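Local coordinates for extracellular solute-binding protein, family 1 (Bifidobacterium longum subsp. infantis ATCC 15697, PDB 3QUF), which probably captures a solute outside the cell and delivers it to a membrane transporter, as family 1 solute-binding proteins do, at residues Y153-E165 against A282-W294. Residues are numbered along the deposited sequence; the frame is centred on the assembly and turned at random.
Sequences YDKFPKTWDEFIE and APFPAYSKEDGQW
Pro285 is the bump of this interface, and the start of the helix at 160-172 supplies the hollow. Pro285 CG lies 3.7 Å from Phe163 CB and reaches CE3 of the Trp160 indole, while Pro285 CB rests on the backbone where Thr159 passes into Trp160. Phe156 closes a further side, its ring edge turned to Pro285 CG. The two aromatics of the helix also pack on each other: CG of Trp160 stands anti to the backbone N (chi1 -169°), and Phe163 CD2 lies against one face of the indole, offset toward its rim. Farther back, Ala282 CB touches the Phe156 ring, 3.6 Å from Phe156 CG.

Around the proline the backbones join in a single beta bridge, Thr159 with Ala286, a local link between a helix start and the loop connecting strands 279-282 and 295-305 in this solute-binding protein fold. Ala286 N donates to Lys158 O at 2.8 Å, and Trp160 N returns a bond to Ala286 O. Thr159 is the N-cap and forms a capping box with Glu162: Thr159 N donates to Glu162 OE1 (2.8 Å), while Glu162 N gives a weak bond to Thr159 OG1.

Lys158 O carries a second donor, Gln293 NE2, also at 2.8 Å, arriving from the opposite face of the carbonyl plane to Ala286 N. The same NE2 donates almost straight to Glu290 O (176°); both acceptors lie close to the amide plane, and the two bonds together hold the Gln293 amide in one rotation. A leucine in place of Gln293 would probably leave Glu290 O without this donor and Lys158 O with one grip fewer. Farther out, the Lys158 and Glu290 side chains cross at about a right angle, Lys158 CD coming 3.5 Å from Glu290 OE1, and the Thr159 CG2 methyl fits beside Glu290 OE2.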
ATOM      1  N   TYR A 153      -2.594 -25.183 -16.636  1.00 40.21           N
ATOM      2  CA  TYR A 153      -2.874 -24.750 -15.270  1.00 39.97           C
ATOM      3  C   TYR A 153      -4.346 -24.428 -15.080  1.00 40.11           C
ATOM      4  O   TYR A 153      -4.882 -23.542 -15.753  1.00 40.40           O
ATOM      5  CB  TYR A 153      -2.034 -23.515 -14.904  1.00 38.82           C
ATOM      6  CG  TYR A 153      -0.559 -23.785 -14.903  1.00 39.05           C
ATOM      7  CD1 TYR A 153       0.151 -23.824 -16.098  1.00 40.09           C
ATOM      8  CD2 TYR A 153       0.127 -24.038 -13.714  1.00 37.52           C
ATOM      9  CE1 TYR A 153       1.508 -24.096 -16.115  1.00 39.61           C
ATOM     10  CE2 TYR A 153       1.478 -24.301 -13.717  1.00 37.59           C
ATOM     11  CZ  TYR A 153       2.172 -24.331 -14.922  1.00 38.99           C
ATOM     12  OH  TYR A 153       3.528 -24.589 -14.945  1.00 41.41           O
ATOM     13  N   ASP A 154      -4.988 -25.146 -14.160  1.00 40.36           N
ATOM     14  CA  ASP A 154      -6.365 -24.860 -13.761  0.50 40.49           C
ATOM     15  C   ASP A 154      -6.399 -23.993 -12.500  1.00 39.31           C
ATOM     16  O   ASP A 154      -7.462 -23.499 -12.120  1.00 38.82           O
ATOM     17  CB  ASP A 154      -7.153 -26.159 -13.522  0.50 41.97           C
ATOM     18  CG  ASP A 154      -7.047 -26.663 -12.087  0.50 43.22           C
ATOM     19  OD1 ASP A 154      -5.990 -27.230 -11.721  0.50 45.80           O
ATOM     20  OD2 ASP A 154      -8.035 -26.493 -11.332  0.50 45.58           O
ATOM     21  N   LYS A 155      -5.230 -23.829 -11.855  1.00 37.60           N
ATOM     22  CA  LYS A 155      -5.068 -23.042 -10.637  1.00 36.02           C
ATOM     23  C   LYS A 155      -3.799 -22.195 -10.765  1.00 33.04           C
ATOM     24  O   LYS A 155      -2.858 -22.551 -11.488  1.00 32.03           O
ATOM     25  CB  LYS A 155      -4.909 -23.958  -9.426  1.00 37.65           C
ATOM     26  CG  LYS A 155      -6.210 -24.633  -8.950  1.00 42.55           C
ATOM     27  CD  LYS A 155      -5.922 -25.797  -7.979  1.00 47.62           C
ATOM     28  CE  LYS A 155      -5.435 -25.315  -6.592  1.00 49.84           C
ATOM     29  NZ  LYS A 155      -6.483 -24.561  -5.829  1.00 51.47           N
ATOM     30  N   PHE A 156      -3.761 -21.084 -10.044  1.00 29.55           N
ATOM     31  CA  PHE A 156      -2.613 -20.207 -10.131  1.00 26.70           C
ATOM     32  C   PHE A 156      -1.453 -20.764  -9.321  1.00 25.79           C
ATOM     33  O   PHE A 156      -1.669 -21.243  -8.211  1.00 25.70           O
ATOM     34  CB  PHE A 156      -2.959 -18.800  -9.656  1.00 26.33           C
ATOM     35  CG  PHE A 156      -2.023 -17.774 -10.189  1.00 24.51           C
ATOM     36  CD1 PHE A 156      -2.182 -17.281 -11.466  1.00 24.78           C
ATOM     37  CD2 PHE A 156      -0.927 -17.363  -9.449  1.00 23.71           C
ATOM     38  CE1 PHE A 156      -1.288 -16.372 -11.991  1.00 24.38           C
ATOM     39  CE2 PHE A 156      -0.026 -16.471  -9.971  1.00 24.04           C
ATOM     40  CZ  PHE A 156      -0.207 -15.962 -11.253  1.00 25.59           C
ATOM     41  N   PRO A 157      -0.226 -20.664  -9.857  1.00 25.21           N
ATOM     42  CA  PRO A 157       0.964 -21.083  -9.127  1.00 25.47           C
ATOM     43  C   PRO A 157       1.079 -20.534  -7.711  1.00 24.36           C
ATOM     44  O   PRO A 157       0.886 -19.324  -7.487  1.00 24.04           O
ATOM     45  CB  PRO A 157       2.106 -20.553  -9.998  1.00 25.99           C
ATOM     46  CG  PRO A 157       1.615 -20.657 -11.335  1.00 27.76           C
ATOM     47  CD  PRO A 157       0.124 -20.280 -11.235  1.00 25.47           C
ATOM     48  N   LYS A 158       1.430 -21.417  -6.785  1.00 23.89           N
ATOM     49  CA  LYS A 158       1.594 -21.072  -5.398  1.00 23.59           C
ATOM     50  C   LYS A 158       2.979 -20.512  -5.069  1.00 22.00           C
ATOM     51  O   LYS A 158       3.083 -19.708  -4.167  1.00 20.31           O
ATOM     52  CB  LYS A 158       1.276 -22.277  -4.522  1.00 24.89           C
ATOM     53  CG  LYS A 158      -0.218 -22.543  -4.486  1.00 30.61           C
ATOM     54  CD  LYS A 158      -0.547 -23.707  -3.545  1.00 36.87           C
ATOM     55  CE  LYS A 158      -2.062 -23.958  -3.488  1.00 40.64           C
ATOM     56  NZ  LYS A 158      -2.839 -22.679  -3.478  1.00 43.22           N
ATOM     57  N   THR A 159       4.024 -20.936  -5.794  1.00 20.91           N
ATOM     58  CA  THR A 159       5.371 -20.476  -5.519  1.00 21.02           C
ATOM     59  C   THR A 159       5.970 -19.805  -6.725  1.00 19.98           C
ATOM     60  O   THR A 159       5.573 -20.047  -7.847  1.00 20.52           O
ATOM     61  CB  THR A 159       6.277 -21.646  -5.111  1.00 22.64           C
ATOM     62  OG1 THR A 159       6.442 -22.521  -6.240  1.00 24.27           O
ATOM     63  CG2 THR A 159       5.659 -22.409  -3.931  1.00 23.55           C
ATOM     64  N   TRP A 160       6.953 -18.964  -6.480  1.00 19.50           N
ATOM     65  CA  TRP A 160       7.631 -18.264  -7.556  1.00 19.73           C
ATOM     66  C   TRP A 160       8.277 -19.208  -8.600  1.00 21.87           C
ATOM     67  O   TRP A 160       8.227 -18.946  -9.812  1.00 21.43           O
ATOM     68  CB  TRP A 160       8.647 -17.296  -6.950  1.00 19.56           C
ATOM     69  CG  TRP A 160       9.201 -16.357  -7.926  1.00 17.78           C
ATOM     70  CD1 TRP A 160      10.440 -16.395  -8.485  1.00 20.21           C
ATOM     71  CD2 TRP A 160       8.572 -15.180  -8.428  1.00 20.36           C
ATOM     72  NE1 TRP A 160      10.606 -15.337  -9.356  1.00 18.68           N
ATOM     73  CE2 TRP A 160       9.473 -14.577  -9.339  1.00 21.32           C
ATOM     74  CE3 TRP A 160       7.326 -14.581  -8.212  1.00 23.15           C
ATOM     75  CZ2 TRP A 160       9.174 -13.405 -10.020  1.00 19.66           C
ATOM     76  CZ3 TRP A 160       7.024 -13.428  -8.901  1.00 23.13           C
ATOM     77  CH2 TRP A 160       7.953 -12.841  -9.788  1.00 21.91           C
ATOM     78  N   ASP A 161       8.882 -20.301  -8.137  1.00 24.02           N
ATOM     79  CA  ASP A 161       9.486 -21.261  -9.058  0.50 25.89           C
ATOM     80  C   ASP A 161       8.400 -21.825  -9.994  1.00 26.00           C
ATOM     81  O   ASP A 161       8.617 -21.958 -11.202  1.00 26.68           O
ATOM     82  CB  ASP A 161      10.205 -22.377  -8.278  0.50 27.15           C
ATOM     83  CG  ASP A 161      11.349 -21.848  -7.422  0.50 29.31           C
ATOM     84  OD1 ASP A 161      11.581 -20.624  -7.415  0.50 33.42           O
ATOM     85  OD2 ASP A 161      12.029 -22.657  -6.753  0.50 36.39           O
ATOM     86  N   GLU A 162       7.224 -22.123  -9.449  1.00 25.83           N
ATOM     87  CA  GLU A 162       6.091 -22.599 -10.267  1.00 26.48           C
ATOM     88  C   GLU A 162       5.582 -21.513 -11.232  1.00 25.91           C
ATOM     89  O   GLU A 162       5.141 -21.782 -12.367  1.00 26.48           O
ATOM     90  CB  GLU A 162       4.948 -23.092  -9.362  1.00 27.87           C
ATOM     91  CG  GLU A 162       5.282 -24.323  -8.508  1.00 31.94           C
ATOM     92  CD  GLU A 162       4.410 -24.471  -7.237  1.00 39.37           C
ATOM     93  OE1 GLU A 162       3.697 -23.523  -6.854  1.00 41.42           O
ATOM     94  OE2 GLU A 162       4.428 -25.565  -6.623  1.00 46.39           O
ATOM     95  N   PHE A 163       5.622 -20.272 -10.777  1.00 23.70           N
ATOM     96  CA  PHE A 163       5.281 -19.144 -11.634  1.00 23.35           C
ATOM     97  C   PHE A 163       6.232 -19.013 -12.823  1.00 23.48           C
ATOM     98  O   PHE A 163       5.799 -18.700 -13.949  1.00 23.24           O
ATOM     99  CB  PHE A 163       5.282 -17.856 -10.795  1.00 21.67           C
ATOM    100  CG  PHE A 163       5.092 -16.584 -11.586  1.00 21.65           C
ATOM    101  CD1 PHE A 163       3.848 -16.226 -12.056  1.00 23.76           C
ATOM    102  CD2 PHE A 163       6.145 -15.702 -11.766  1.00 22.84           C
ATOM    103  CE1 PHE A 163       3.668 -15.021 -12.755  1.00 22.96           C
ATOM    104  CE2 PHE A 163       5.969 -14.510 -12.443  1.00 24.39           C
ATOM    105  CZ  PHE A 163       4.720 -14.182 -12.938  1.00 25.24           C
ATOM    106  N   ILE A 164       7.520 -19.242 -12.590  1.00 23.50           N
ATOM    107  CA  ILE A 164       8.504 -19.169 -13.666  1.00 24.76           C
ATOM    108  C   ILE A 164       8.207 -20.307 -14.659  1.00 26.43           C
ATOM    109  O   ILE A 164       8.178 -20.086 -15.883  1.00 27.88           O
ATOM    110  CB  ILE A 164       9.952 -19.240 -13.144  1.00 24.68           C
ATOM    111  CG1 ILE A 164      10.315 -17.943 -12.407  1.00 23.35           C
ATOM    112  CG2 ILE A 164      10.946 -19.458 -14.296  1.00 27.27           C
ATOM    113  CD1 ILE A 164      11.657 -17.979 -11.671  1.00 25.63           C
ATOM    114  N   GLU A 165       7.958 -21.503 -14.137  1.00 27.12           N
ATOM    115  CA  GLU A 165       7.662 -22.661 -15.003  1.00 28.97           C
ATOM    116  C   GLU A 165       6.378 -22.415 -15.815  1.00 29.61           C
ATOM    117  O   GLU A 165       6.341 -22.718 -17.005  1.00 30.50           O
ATOM    118  CB  GLU A 165       7.520 -23.940 -14.185  1.00 30.19           C
ATOM    119  CG  GLU A 165       8.834 -24.478 -13.613  1.00 33.99           C
ATOM    120  CD  GLU A 165       9.932 -24.752 -14.672  1.00 40.23           C
ATOM    121  OE1 GLU A 165       9.664 -25.486 -15.654  1.00 44.20           O
ATOM    122  OE2 GLU A 165      11.066 -24.227 -14.513  1.00 44.18           O
ATOM    123  N   ALA A 282      -5.266 -13.772  -7.879  1.00 19.09           N
ATOM    124  CA  ALA A 282      -4.469 -14.604  -6.991  1.00 18.99           C
ATOM    125  C   ALA A 282      -3.497 -13.736  -6.223  1.00 16.39           C
ATOM    126  O   ALA A 282      -3.098 -12.686  -6.719  1.00 16.24           O
ATOM    127  CB  ALA A 282      -3.682 -15.617  -7.821  1.00 18.54           C
ATOM    128  N   PRO A 283      -3.118 -14.151  -4.996  1.00 15.91           N
ATOM    129  CA  PRO A 283      -2.006 -13.471  -4.367  1.00 14.89           C
ATOM    130  C   PRO A 283      -0.713 -13.711  -5.154  1.00 14.76           C
ATOM    131  O   PRO A 283      -0.667 -14.562  -6.069  1.00 16.03           O
ATOM    132  CB  PRO A 283      -1.920 -14.162  -2.989  1.00 14.74           C
ATOM    133  CG  PRO A 283      -2.384 -15.546  -3.261  1.00 15.74           C
ATOM    134  CD  PRO A 283      -3.461 -15.416  -4.318  1.00 16.64           C
ATOM    135  N   PHE A 284       0.335 -12.980  -4.816  1.00 14.52           N
ATOM    136  CA  PHE A 284       1.605 -13.216  -5.476  1.00 14.52           C
ATOM    137  C   PHE A 284       2.172 -14.568  -5.058  1.00 15.01           C
ATOM    138  O   PHE A 284       1.963 -15.008  -3.918  1.00 14.53           O
ATOM    139  CB  PHE A 284       2.598 -12.118  -5.166  1.00 14.18           C
ATOM    140  CG  PHE A 284       2.168 -10.787  -5.682  1.00 12.48           C
ATOM    141  CD1 PHE A 284       2.336 -10.443  -7.010  1.00 17.04           C
ATOM    142  CD2 PHE A 284       1.528  -9.900  -4.841  1.00 13.05           C
ATOM    143  CE1 PHE A 284       1.869  -9.224  -7.491  1.00 15.64           C
ATOM    144  CE2 PHE A 284       1.057  -8.689  -5.313  1.00 14.17           C
ATOM    145  CZ  PHE A 284       1.243  -8.346  -6.639  1.00 17.06           C
ATOM    146  N   PRO A 285       2.873 -15.238  -5.965  1.00 16.06           N
ATOM    147  CA  PRO A 285       3.508 -16.493  -5.589  1.00 16.86           C
ATOM    148  C   PRO A 285       4.478 -16.331  -4.429  1.00 16.57           C
ATOM    149  O   PRO A 285       5.112 -15.293  -4.264  1.00 16.95           O
ATOM    150  CB  PRO A 285       4.272 -16.903  -6.842  1.00 17.39           C
ATOM    151  CG  PRO A 285       3.645 -16.121  -7.963  1.00 19.14           C
ATOM    152  CD  PRO A 285       3.241 -14.838  -7.325  1.00 17.63           C
ATOM    153  N   ALA A 286       4.563 -17.363  -3.613  1.00 16.38           N
ATOM    154  CA  ALA A 286       5.451 -17.339  -2.476  1.00 15.92           C
ATOM    155  C   ALA A 286       6.925 -17.430  -2.874  1.00 16.46           C
ATOM    156  O   ALA A 286       7.298 -18.059  -3.867  1.00 18.88           O
ATOM    157  CB  ALA A 286       5.115 -18.499  -1.520  1.00 16.27           C
ATOM    158  N   TYR A 287       7.762 -16.862  -2.030  1.00 17.16           N
ATOM    159  CA  TYR A 287       9.211 -17.026  -2.149  1.00 17.79           C
ATOM    160  C   TYR A 287       9.644 -18.488  -2.070  1.00 18.98           C
ATOM    161  O   TYR A 287      10.439 -18.910  -2.873  1.00 19.02           O
ATOM    162  CB  TYR A 287       9.858 -16.200  -1.076  1.00 17.22           C
ATOM    163  CG  TYR A 287      11.347 -16.269  -0.980  1.00 16.43           C
ATOM    164  CD1 TYR A 287      12.149 -15.573  -1.883  1.00 17.59           C
ATOM    165  CD2 TYR A 287      11.955 -16.954   0.057  1.00 18.48           C
ATOM    166  CE1 TYR A 287      13.531 -15.604  -1.778  1.00 18.18           C
ATOM    167  CE2 TYR A 287      13.357 -16.965   0.194  1.00 19.09           C
ATOM    168  CZ  TYR A 287      14.122 -16.296  -0.743  1.00 20.43           C
ATOM    169  OH  TYR A 287      15.498 -16.260  -0.614  1.00 21.27           O
ATOM    170  N   SER A 288       9.084 -19.269  -1.146  1.00 19.83           N
ATOM    171  CA  SER A 288       9.493 -20.675  -0.985  1.00 21.81           C
ATOM    172  C   SER A 288       8.449 -21.657  -0.480  1.00 23.48           C
ATOM    173  O   SER A 288       8.513 -22.849  -0.851  1.00 25.36           O
ATOM    174  CB  SER A 288      10.739 -20.779  -0.080  1.00 21.85           C
ATOM    175  OG  SER A 288      10.413 -20.595   1.280  1.00 24.42           O
ATOM    176  N   LYS A 289       7.519 -21.212   0.365  1.00 23.45           N
ATOM    177  CA  LYS A 289       6.559 -22.104   1.025  1.00 24.65           C
ATOM    178  C   LYS A 289       5.222 -22.197   0.292  1.00 25.27           C
ATOM    179  O   LYS A 289       4.770 -21.227  -0.346  1.00 22.41           O
ATOM    180  CB  LYS A 289       6.318 -21.652   2.453  1.00 25.71           C
ATOM    181  CG  LYS A 289       7.594 -21.570   3.300  1.00 27.35           C
ATOM    182  CD  LYS A 289       7.298 -21.214   4.753  1.00 33.13           C
ATOM    183  CE  LYS A 289       8.543 -21.337   5.657  1.00 37.79           C
ATOM    184  NZ  LYS A 289       8.291 -20.747   7.027  1.00 40.07           N
ATOM    185  N   GLU A 290       4.580 -23.363   0.391  1.00 26.57           N
ATOM    186  CA  GLU A 290       3.312 -23.577  -0.327  1.00 27.85           C
ATOM    187  C   GLU A 290       2.214 -22.629   0.174  1.00 26.09           C
ATOM    188  O   GLU A 290       1.258 -22.376  -0.538  1.00 26.78           O
ATOM    189  CB  GLU A 290       2.853 -25.043  -0.248  1.00 30.21           C
ATOM    190  CG  GLU A 290       3.618 -25.959  -1.219  1.00 35.62           C
ATOM    191  CD  GLU A 290       3.141 -25.822  -2.669  1.00 41.14           C
ATOM    192  OE1 GLU A 290       1.943 -26.100  -2.925  1.00 45.06           O
ATOM    193  OE2 GLU A 290       3.970 -25.473  -3.550  1.00 44.10           O
ATOM    194  N   ASP A 291       2.349 -22.141   1.402  1.00 25.65           N
ATOM    195  CA  ASP A 291       1.402 -21.195   1.968  1.00 25.83           C
ATOM    196  C   ASP A 291       1.967 -19.800   2.211  1.00 23.21           C
ATOM    197  O   ASP A 291       1.435 -19.044   3.017  1.00 24.33           O
ATOM    198  CB  ASP A 291       0.854 -21.754   3.278  1.00 27.91           C
ATOM    199  CG  ASP A 291       1.919 -21.830   4.392  1.00 32.49           C
ATOM    200  OD1 ASP A 291       3.118 -21.495   4.185  1.00 33.68           O
ATOM    201  OD2 ASP A 291       1.526 -22.240   5.508  1.00 42.09           O
ATOM    202  N   GLY A 292       3.017 -19.443   1.488  1.00 20.41           N
ATOM    203  CA  GLY A 292       3.802 -18.240   1.799  1.00 18.16           C
ATOM    204  C   GLY A 292       3.399 -17.014   0.987  1.00 16.33           C
ATOM    205  O   GLY A 292       4.187 -16.076   0.861  1.00 15.23           O
ATOM    206  N   GLN A 293       2.186 -17.033   0.438  1.00 15.04           N
ATOM    207  CA  GLN A 293       1.737 -15.938  -0.444  1.00 14.13           C
ATOM    208  C   GLN A 293       1.309 -14.675   0.302  1.00 13.06           C
ATOM    209  O   GLN A 293       0.713 -14.742   1.398  1.00 13.84           O
ATOM    210  CB  GLN A 293       0.611 -16.375  -1.375  1.00 14.40           C
ATOM    211  CG  GLN A 293       0.885 -17.617  -2.206  1.00 17.36           C
ATOM    212  CD  GLN A 293       0.732 -18.898  -1.416  1.00 19.99           C
ATOM    213  OE1 GLN A 293       0.095 -18.929  -0.340  1.00 19.33           O
ATOM    214  NE2 GLN A 293       1.332 -19.985  -1.945  1.00 22.42           N
ATOM    215  N   TRP A 294       1.639 -13.530  -0.303  1.00 13.00           N
ATOM    216  CA  TRP A 294       1.253 -12.197   0.171  1.00 12.12           C
ATOM    217  C   TRP A 294       0.576 -11.420  -0.965  1.00 12.45           C
ATOM    218  O   TRP A 294       0.696 -11.762  -2.132  1.00 12.89           O
ATOM    219  CB  TRP A 294       2.484 -11.426   0.683  1.00 12.77           C
ATOM    220  CG  TRP A 294       2.911 -11.880   2.047  1.00 13.38           C
ATOM    221  CD1 TRP A 294       3.323 -13.127   2.376  1.00 14.57           C
ATOM    222  CD2 TRP A 294       2.868 -11.142   3.253  1.00 12.75           C
ATOM    223  NE1 TRP A 294       3.524 -13.231   3.719  1.00 14.84           N
ATOM    224  CE2 TRP A 294       3.279 -12.016   4.291  1.00 13.63           C
ATOM    225  CE3 TRP A 294       2.502  -9.836   3.583  1.00 14.09           C
ATOM    226  CZ2 TRP A 294       3.366 -11.607   5.618  1.00 13.89           C
ATOM    227  CZ3 TRP A 294       2.616  -9.432   4.885  1.00 12.93           C
ATOM    228  CH2 TRP A 294       3.012 -10.345   5.908  1.00 13.76           C
TER
HETATM  229  O   HOH W   1      -0.296 -17.475  -5.760  1.00 22.43           O
HETATM  230  O   HOH W   2       9.642 -20.686  -5.089  1.00 32.65           O
HETATM  231  O   HOH W   3      11.820 -18.998  -5.643  1.00 38.62           O